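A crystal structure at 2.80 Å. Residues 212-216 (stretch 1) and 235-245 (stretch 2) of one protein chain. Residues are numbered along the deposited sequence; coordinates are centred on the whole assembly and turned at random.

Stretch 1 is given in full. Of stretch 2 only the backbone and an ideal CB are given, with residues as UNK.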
ATOM      1  N   LYS A 212     -53.072   7.269  12.469  1.00 67.42           N
ATOM      2  CA  LYS A 212     -52.557   6.171  11.691  1.00 65.88           C
ATOM      3  C   LYS A 212     -51.132   6.335  11.271  1.00 63.18           C
ATOM      4  O   LYS A 212     -50.656   7.441  11.077  1.00 62.28           O
ATOM      5  CB  LYS A 212     -53.458   5.984  10.482  1.00 67.49           C
ATOM      6  CG  LYS A 212     -54.805   5.435  10.901  1.00 70.83           C
ATOM      7  CD  LYS A 212     -55.893   5.727   9.902  1.00 73.21           C
ATOM      8  CE  LYS A 212     -57.186   5.177  10.435  1.00 76.19           C
ATOM      9  NZ  LYS A 212     -58.306   5.574   9.550  1.00 80.92           N
ATOM     10  N   ALA A 213     -50.466   5.200  11.129  1.00 62.55           N
ATOM     11  CA  ALA A 213     -49.070   5.177  10.715  1.00 63.40           C
ATOM     12  C   ALA A 213     -48.957   5.378   9.214  1.00 63.09           C
ATOM     13  O   ALA A 213     -49.721   4.806   8.449  1.00 63.73           O
ATOM     14  CB  ALA A 213     -48.406   3.866  11.120  1.00 62.36           C
ATOM     15  N   GLN A 214     -48.000   6.204   8.813  1.00 62.83           N
ATOM     16  CA  GLN A 214     -47.774   6.528   7.419  1.00 62.98           C
ATOM     17  C   GLN A 214     -46.255   6.626   7.225  1.00 60.94           C
ATOM     18  O   GLN A 214     -45.568   7.284   7.997  1.00 60.58           O
ATOM     19  CB  GLN A 214     -48.513   7.838   7.030  1.00 65.45           C
ATOM     20  CG  GLN A 214     -50.045   7.718   7.011  1.00 66.96           C
ATOM     21  CD  GLN A 214     -50.787   9.038   6.718  1.00 69.89           C
ATOM     22  OE1 GLN A 214     -50.183  10.054   6.340  1.00 70.81           O
ATOM     23  NE2 GLN A 214     -52.105   9.020   6.889  1.00 69.54           N
ATOM     24  N   GLY A 215     -45.738   5.930   6.213  1.00 60.29           N
ATOM     25  CA  GLY A 215     -44.301   5.887   5.942  1.00 59.17           C
ATOM     26  C   GLY A 215     -43.892   7.100   5.147  1.00 59.56           C
ATOM     27  O   GLY A 215     -44.719   7.698   4.479  1.00 59.54           O
ATOM     28  N   TYR A 216     -42.624   7.479   5.239  1.00 59.44           N
ATOM     29  CA  TYR A 216     -42.115   8.633   4.491  1.00 60.79           C
ATOM     30  C   TYR A 216     -40.696   8.393   4.073  1.00 62.33           C
ATOM     31  O   TYR A 216     -39.949   7.731   4.776  1.00 63.50           O
ATOM     32  CB  TYR A 216     -42.204   9.929   5.311  1.00 60.85           C
ATOM     33  CG  TYR A 216     -43.623  10.314   5.616  1.00 61.18           C
ATOM     34  CD1 TYR A 216     -44.233   9.895   6.789  1.00 62.04           C
ATOM     35  CD2 TYR A 216     -44.376  11.059   4.709  1.00 61.69           C
ATOM     36  CE1 TYR A 216     -45.552  10.222   7.063  1.00 63.97           C
ATOM     37  CE2 TYR A 216     -45.691  11.388   4.968  1.00 63.46           C
ATOM     38  CZ  TYR A 216     -46.276  10.968   6.150  1.00 64.52           C
ATOM     39  OH  TYR A 216     -47.577  11.281   6.424  1.00 64.75           O
ATOM     40  N   UNK A 235     -40.178  -2.333  11.555  1.00 71.23           N
ATOM     41  CA  UNK A 235     -40.482  -2.336  10.130  1.00 67.79           C
ATOM     42  C   UNK A 235     -41.982  -2.464   9.849  1.00 68.21           C
ATOM     43  O   UNK A 235     -42.670  -3.340  10.394  1.00 64.99           O
ATOM     44  CB  UNK A 235     -39.729  -3.478   9.444  1.00 67.79           C
ATOM     45  N   UNK A 236     -42.457  -1.600   8.948  1.00 68.66           N
ATOM     46  CA  UNK A 236     -43.839  -1.624   8.460  1.00 69.14           C
ATOM     47  C   UNK A 236     -43.843  -1.914   6.972  1.00 67.56           C
ATOM     48  O   UNK A 236     -42.864  -1.606   6.300  1.00 64.51           O
ATOM     49  CB  UNK A 236     -44.551  -0.301   8.750  1.00 69.14           C
ATOM     50  N   UNK A 237     -44.944  -2.438   6.434  1.00 65.72           N
ATOM     51  CA  UNK A 237     -45.107  -2.417   4.991  1.00 65.00           C
ATOM     52  C   UNK A 237     -46.367  -1.684   4.659  1.00 63.86           C
ATOM     53  O   UNK A 237     -47.443  -2.101   5.084  1.00 64.24           O
ATOM     54  CB  UNK A 237     -45.131  -3.830   4.405  1.00 65.00           C
ATOM     55  N   UNK A 238     -46.232  -0.604   3.895  1.00 62.69           N
ATOM     56  CA  UNK A 238     -47.377   0.202   3.496  1.00 64.62           C
ATOM     57  C   UNK A 238     -47.840  -0.192   2.102  1.00 65.47           C
ATOM     58  O   UNK A 238     -47.030  -0.353   1.201  1.00 64.64           O
ATOM     59  CB  UNK A 238     -47.032   1.692   3.543  1.00 64.62           C
ATOM     60  N   UNK A 239     -49.153  -0.330   1.940  1.00 68.32           N
ATOM     61  CA  UNK A 239     -49.759  -0.843   0.701  1.00 69.67           C
ATOM     62  C   UNK A 239     -50.020   0.247  -0.346  1.00 71.36           C
ATOM     63  O   UNK A 239     -49.411   1.319  -0.292  1.00 69.15           O
ATOM     64  CB  UNK A 239     -51.076  -1.550   1.030  1.00 69.67           C
ATOM     65  N   UNK A 240     -50.910  -0.032  -1.302  1.00 73.45           N
ATOM     66  CA  UNK A 240     -51.210   0.946  -2.369  1.00 76.69           C
ATOM     67  C   UNK A 240     -51.761   2.282  -1.893  1.00 77.08           C
ATOM     68  O   UNK A 240     -51.527   3.315  -2.530  1.00 77.24           O
ATOM     69  CB  UNK A 240     -52.217   0.334  -3.344  1.00 76.69           C
ATOM     70  N   UNK A 241     -52.509   2.258  -0.789  1.00 77.30           N
ATOM     71  CA  UNK A 241     -53.101   3.464  -0.208  1.00 76.05           C
ATOM     72  C   UNK A 241     -52.253   4.185   0.848  1.00 75.30           C
ATOM     73  O   UNK A 241     -52.621   5.275   1.317  1.00 73.16           O
ATOM     74  CB  UNK A 241     -54.446   3.093   0.420  1.00 76.05           C
ATOM     75  N   UNK A 242     -51.111   3.584   1.203  1.00 74.28           N
ATOM     76  CA  UNK A 242     -50.206   4.144   2.208  1.00 72.56           C
ATOM     77  C   UNK A 242     -50.506   3.613   3.596  1.00 71.11           C
ATOM     78  O   UNK A 242     -49.847   3.982   4.555  1.00 71.80           O
ATOM     79  CB  UNK A 242     -50.295   5.671   2.211  1.00 72.56           C
ATOM     80  N   UNK A 243     -51.493   2.731   3.700  1.00 70.06           N
ATOM     81  CA  UNK A 243     -51.905   2.161   4.967  1.00 69.12           C
ATOM     82  C   UNK A 243     -51.116   0.891   5.220  1.00 68.69           C
ATOM     83  O   UNK A 243     -50.948   0.083   4.315  1.00 68.09           O
ATOM     84  CB  UNK A 243     -53.409   1.882   4.983  1.00 69.12           C
ATOM     85  N   UNK A 244     -50.603   0.709   6.452  1.00 68.66           N
ATOM     86  CA  UNK A 244     -49.790  -0.476   6.690  1.00 66.77           C
ATOM     87  C   UNK A 244     -50.594  -1.746   6.657  1.00 68.74           C
ATOM     88  O   UNK A 244     -51.763  -1.751   7.043  1.00 69.44           O
ATOM     89  CB  UNK A 244     -49.073  -0.364   8.037  1.00 66.77           C
ATOM     90  N   UNK A 245     -49.954  -2.833   6.227  1.00 70.74           N
ATOM     91  CA  UNK A 245     -50.620  -4.131   6.217  1.00 70.47           C
ATOM     92  C   UNK A 245     -50.510  -4.747   7.592  1.00 68.44           C
ATOM     93  O   UNK A 245     -49.528  -4.546   8.288  1.00 66.48           O
ATOM     94  CB  UNK A 245     -50.021  -5.058   5.157  1.00 70.47           C
TER

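Stretch 1 is a short strand that runs almost perpendicular to the strand opening stretch 2, at 88°, with 7.7 Å between the axes at their closest approach. No direct hydrogen bond joins the two; side chains of stretch 2 pack against both the A213 methyl and the backbone of stretch 1.

Position 235 has extended backbone angles and a CB with nothing of stretch 1 within 5.5 Å. The visible atoms hardly restrict it, although a beta-branched residue suits such a backbone. It is T235, which makes no contact with stretch 1.

At 236 the CA-to-CB bond points toward stretch 1, yet the ideal CB is still beyond 5.5 Å from it. What lies ahead is the methyl of A213, an apolar target that a long aliphatic or aromatic side chain could reach. The residue is Y236, with chi1 in m; its CE2 lies 4.1 Å from A213 CB, and the methyl approaches the ring obliquely.

Position 237, the next in the strand, is out of reach and open to many residues. Y237 occupies it, and its carbonyl O accepts a backbone hydrogen bond from the N of 245 (2.9 Å).

Position 238 is the most telling. Its CB points toward stretch 1 and stands 5.2 Å from G215 N, leaving a space bordered by the backbone of 213 to 215. The absence of a side chain on G215 leaves that space open, and a large, flat apolar group would use it well; leucine or methionine might also serve. The residue is F238, with chi1 in m. G215 N lies over one face of the ring, 3.3 Å from F238 CZ, while A213 O is 3.6 Å from F238 CE2. The closeness is exacting: an ideal CB on G215 would come within 2.5 Å of F238 CE1, a clash.

Positions 239 to 242 form a type I turn. At 239, out of reach of stretch 1, an aspartate, asparagine or serine could accept from the turn's amides. It is D239: its OD2 accepts a hydrogen bond from the N of 241 (2.7 Å) and weak ones from the amides of 242 and 243. Position 240 has helical angles and room for a side chain, so G240 is not demanded here. Position 241 is similarly unconstrained; N241 fits the turn.

At 242 phi is positive (92°), and a CB would be jammed against the carbonyl O of 241. Glycine is called for, and G242 is found. Its carbonyl is turned to stretch 1, where one water accepts from G215 N (2.9 Å to its O) and lies 3.0 Å from G242 O, within reach of both backbones.

Position 243 directs its CB away and tolerates a polar chain; Q243 has its end curling nearer, without contact.

At 244, phi of -69° and a CB pointing toward A213 favour a compact apolar residue, proline included. P244 places CD 3.5 Å from A213 O and CG 4.5 Å from A213 CB.

Position 245 is out of reach of stretch 1, so most side chains would do, though not proline, since its N donates to Y237 O; L245 makes no contact with stretch 1.

Stretch 2 235-245: TYYFDGNGQPL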
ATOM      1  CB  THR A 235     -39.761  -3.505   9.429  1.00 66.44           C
ATOM      2  OG1 THR A 235     -38.351  -3.366   9.602  1.00 65.88           O
ATOM      3  CG2 THR A 235     -40.060  -3.531   7.954  1.00 65.61           C
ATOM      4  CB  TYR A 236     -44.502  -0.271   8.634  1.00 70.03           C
ATOM      5  CG  TYR A 236     -44.672   0.183  10.051  1.00 69.90           C
ATOM      6  CD1 TYR A 236     -43.607   0.701  10.766  1.00 68.83           C
ATOM      7  CD2 TYR A 236     -45.909   0.140  10.657  1.00 70.60           C
ATOM      8  CE1 TYR A 236     -43.765   1.145  12.061  1.00 69.60           C
ATOM      9  CE2 TYR A 236     -46.074   0.566  11.950  1.00 71.50           C
ATOM     10  CZ  TYR A 236     -45.003   1.078  12.643  1.00 70.52           C
ATOM     11  OH  TYR A 236     -45.184   1.520  13.927  1.00 72.61           O
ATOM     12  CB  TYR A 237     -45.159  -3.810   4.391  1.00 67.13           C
ATOM     13  CG  TYR A 237     -45.193  -3.747   2.873  1.00 70.08           C
ATOM     14  CD1 TYR A 237     -44.037  -3.507   2.139  1.00 71.75           C
ATOM     15  CD2 TYR A 237     -46.384  -3.873   2.178  1.00 70.21           C
ATOM     16  CE1 TYR A 237     -44.059  -3.434   0.754  1.00 72.80           C
ATOM     17  CE2 TYR A 237     -46.421  -3.798   0.799  1.00 70.46           C
ATOM     18  CZ  TYR A 237     -45.261  -3.576   0.092  1.00 71.62           C
ATOM     19  OH  TYR A 237     -45.296  -3.498  -1.272  1.00 70.30           O
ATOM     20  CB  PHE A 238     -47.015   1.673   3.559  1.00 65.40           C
ATOM     21  CG  PHE A 238     -46.562   2.105   4.923  1.00 66.35           C
ATOM     22  CD1 PHE A 238     -45.205   2.204   5.223  1.00 64.48           C
ATOM     23  CD2 PHE A 238     -47.494   2.368   5.930  1.00 65.86           C
ATOM     24  CE1 PHE A 238     -44.787   2.591   6.488  1.00 63.68           C
ATOM     25  CE2 PHE A 238     -47.079   2.740   7.189  1.00 65.52           C
ATOM     26  CZ  PHE A 238     -45.722   2.857   7.473  1.00 63.59           C
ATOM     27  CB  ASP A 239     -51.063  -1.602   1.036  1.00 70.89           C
ATOM     28  CG  ASP A 239     -52.150  -0.705   1.618  1.00 71.68           C
ATOM     29  OD1 ASP A 239     -52.885  -1.174   2.513  1.00 72.20           O
ATOM     30  OD2 ASP A 239     -52.276   0.458   1.197  1.00 72.96           O
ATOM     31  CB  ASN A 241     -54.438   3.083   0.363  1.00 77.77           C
ATOM     32  CG  ASN A 241     -55.358   2.541  -0.692  1.00 79.59           C
ATOM     33  OD1 ASN A 241     -55.717   1.375  -0.688  1.00 79.30           O
ATOM     34  ND2 ASN A 241     -55.707   3.392  -1.640  1.00 82.62           N
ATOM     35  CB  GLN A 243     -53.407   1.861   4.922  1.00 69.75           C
ATOM     36  CG  GLN A 243     -54.246   3.104   4.796  1.00 70.68           C
ATOM     37  CD  GLN A 243     -55.709   2.806   4.943  1.00 73.31           C
ATOM     38  OE1 GLN A 243     -56.170   1.722   4.610  1.00 72.40           O
ATOM     39  NE2 GLN A 243     -56.457   3.768   5.452  1.00 79.32           N
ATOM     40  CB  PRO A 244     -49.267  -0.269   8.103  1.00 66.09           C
ATOM     41  CG  PRO A 244     -50.294   0.580   8.749  1.00 67.22           C
ATOM     42  CD  PRO A 244     -50.750   1.522   7.674  1.00 68.83           C
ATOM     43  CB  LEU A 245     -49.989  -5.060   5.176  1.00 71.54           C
ATOM     44  CG  LEU A 245     -50.144  -4.690   3.704  1.00 73.09           C
ATOM     45  CD1 LEU A 245     -49.289  -5.611   2.841  1.00 73.57           C
ATOM     46  CD2 LEU A 245     -51.615  -4.765   3.324  1.00 74.15           C
TER
HETATM   47  O   HOH W   1     -47.496   5.724   3.951  1.00 60.95           O
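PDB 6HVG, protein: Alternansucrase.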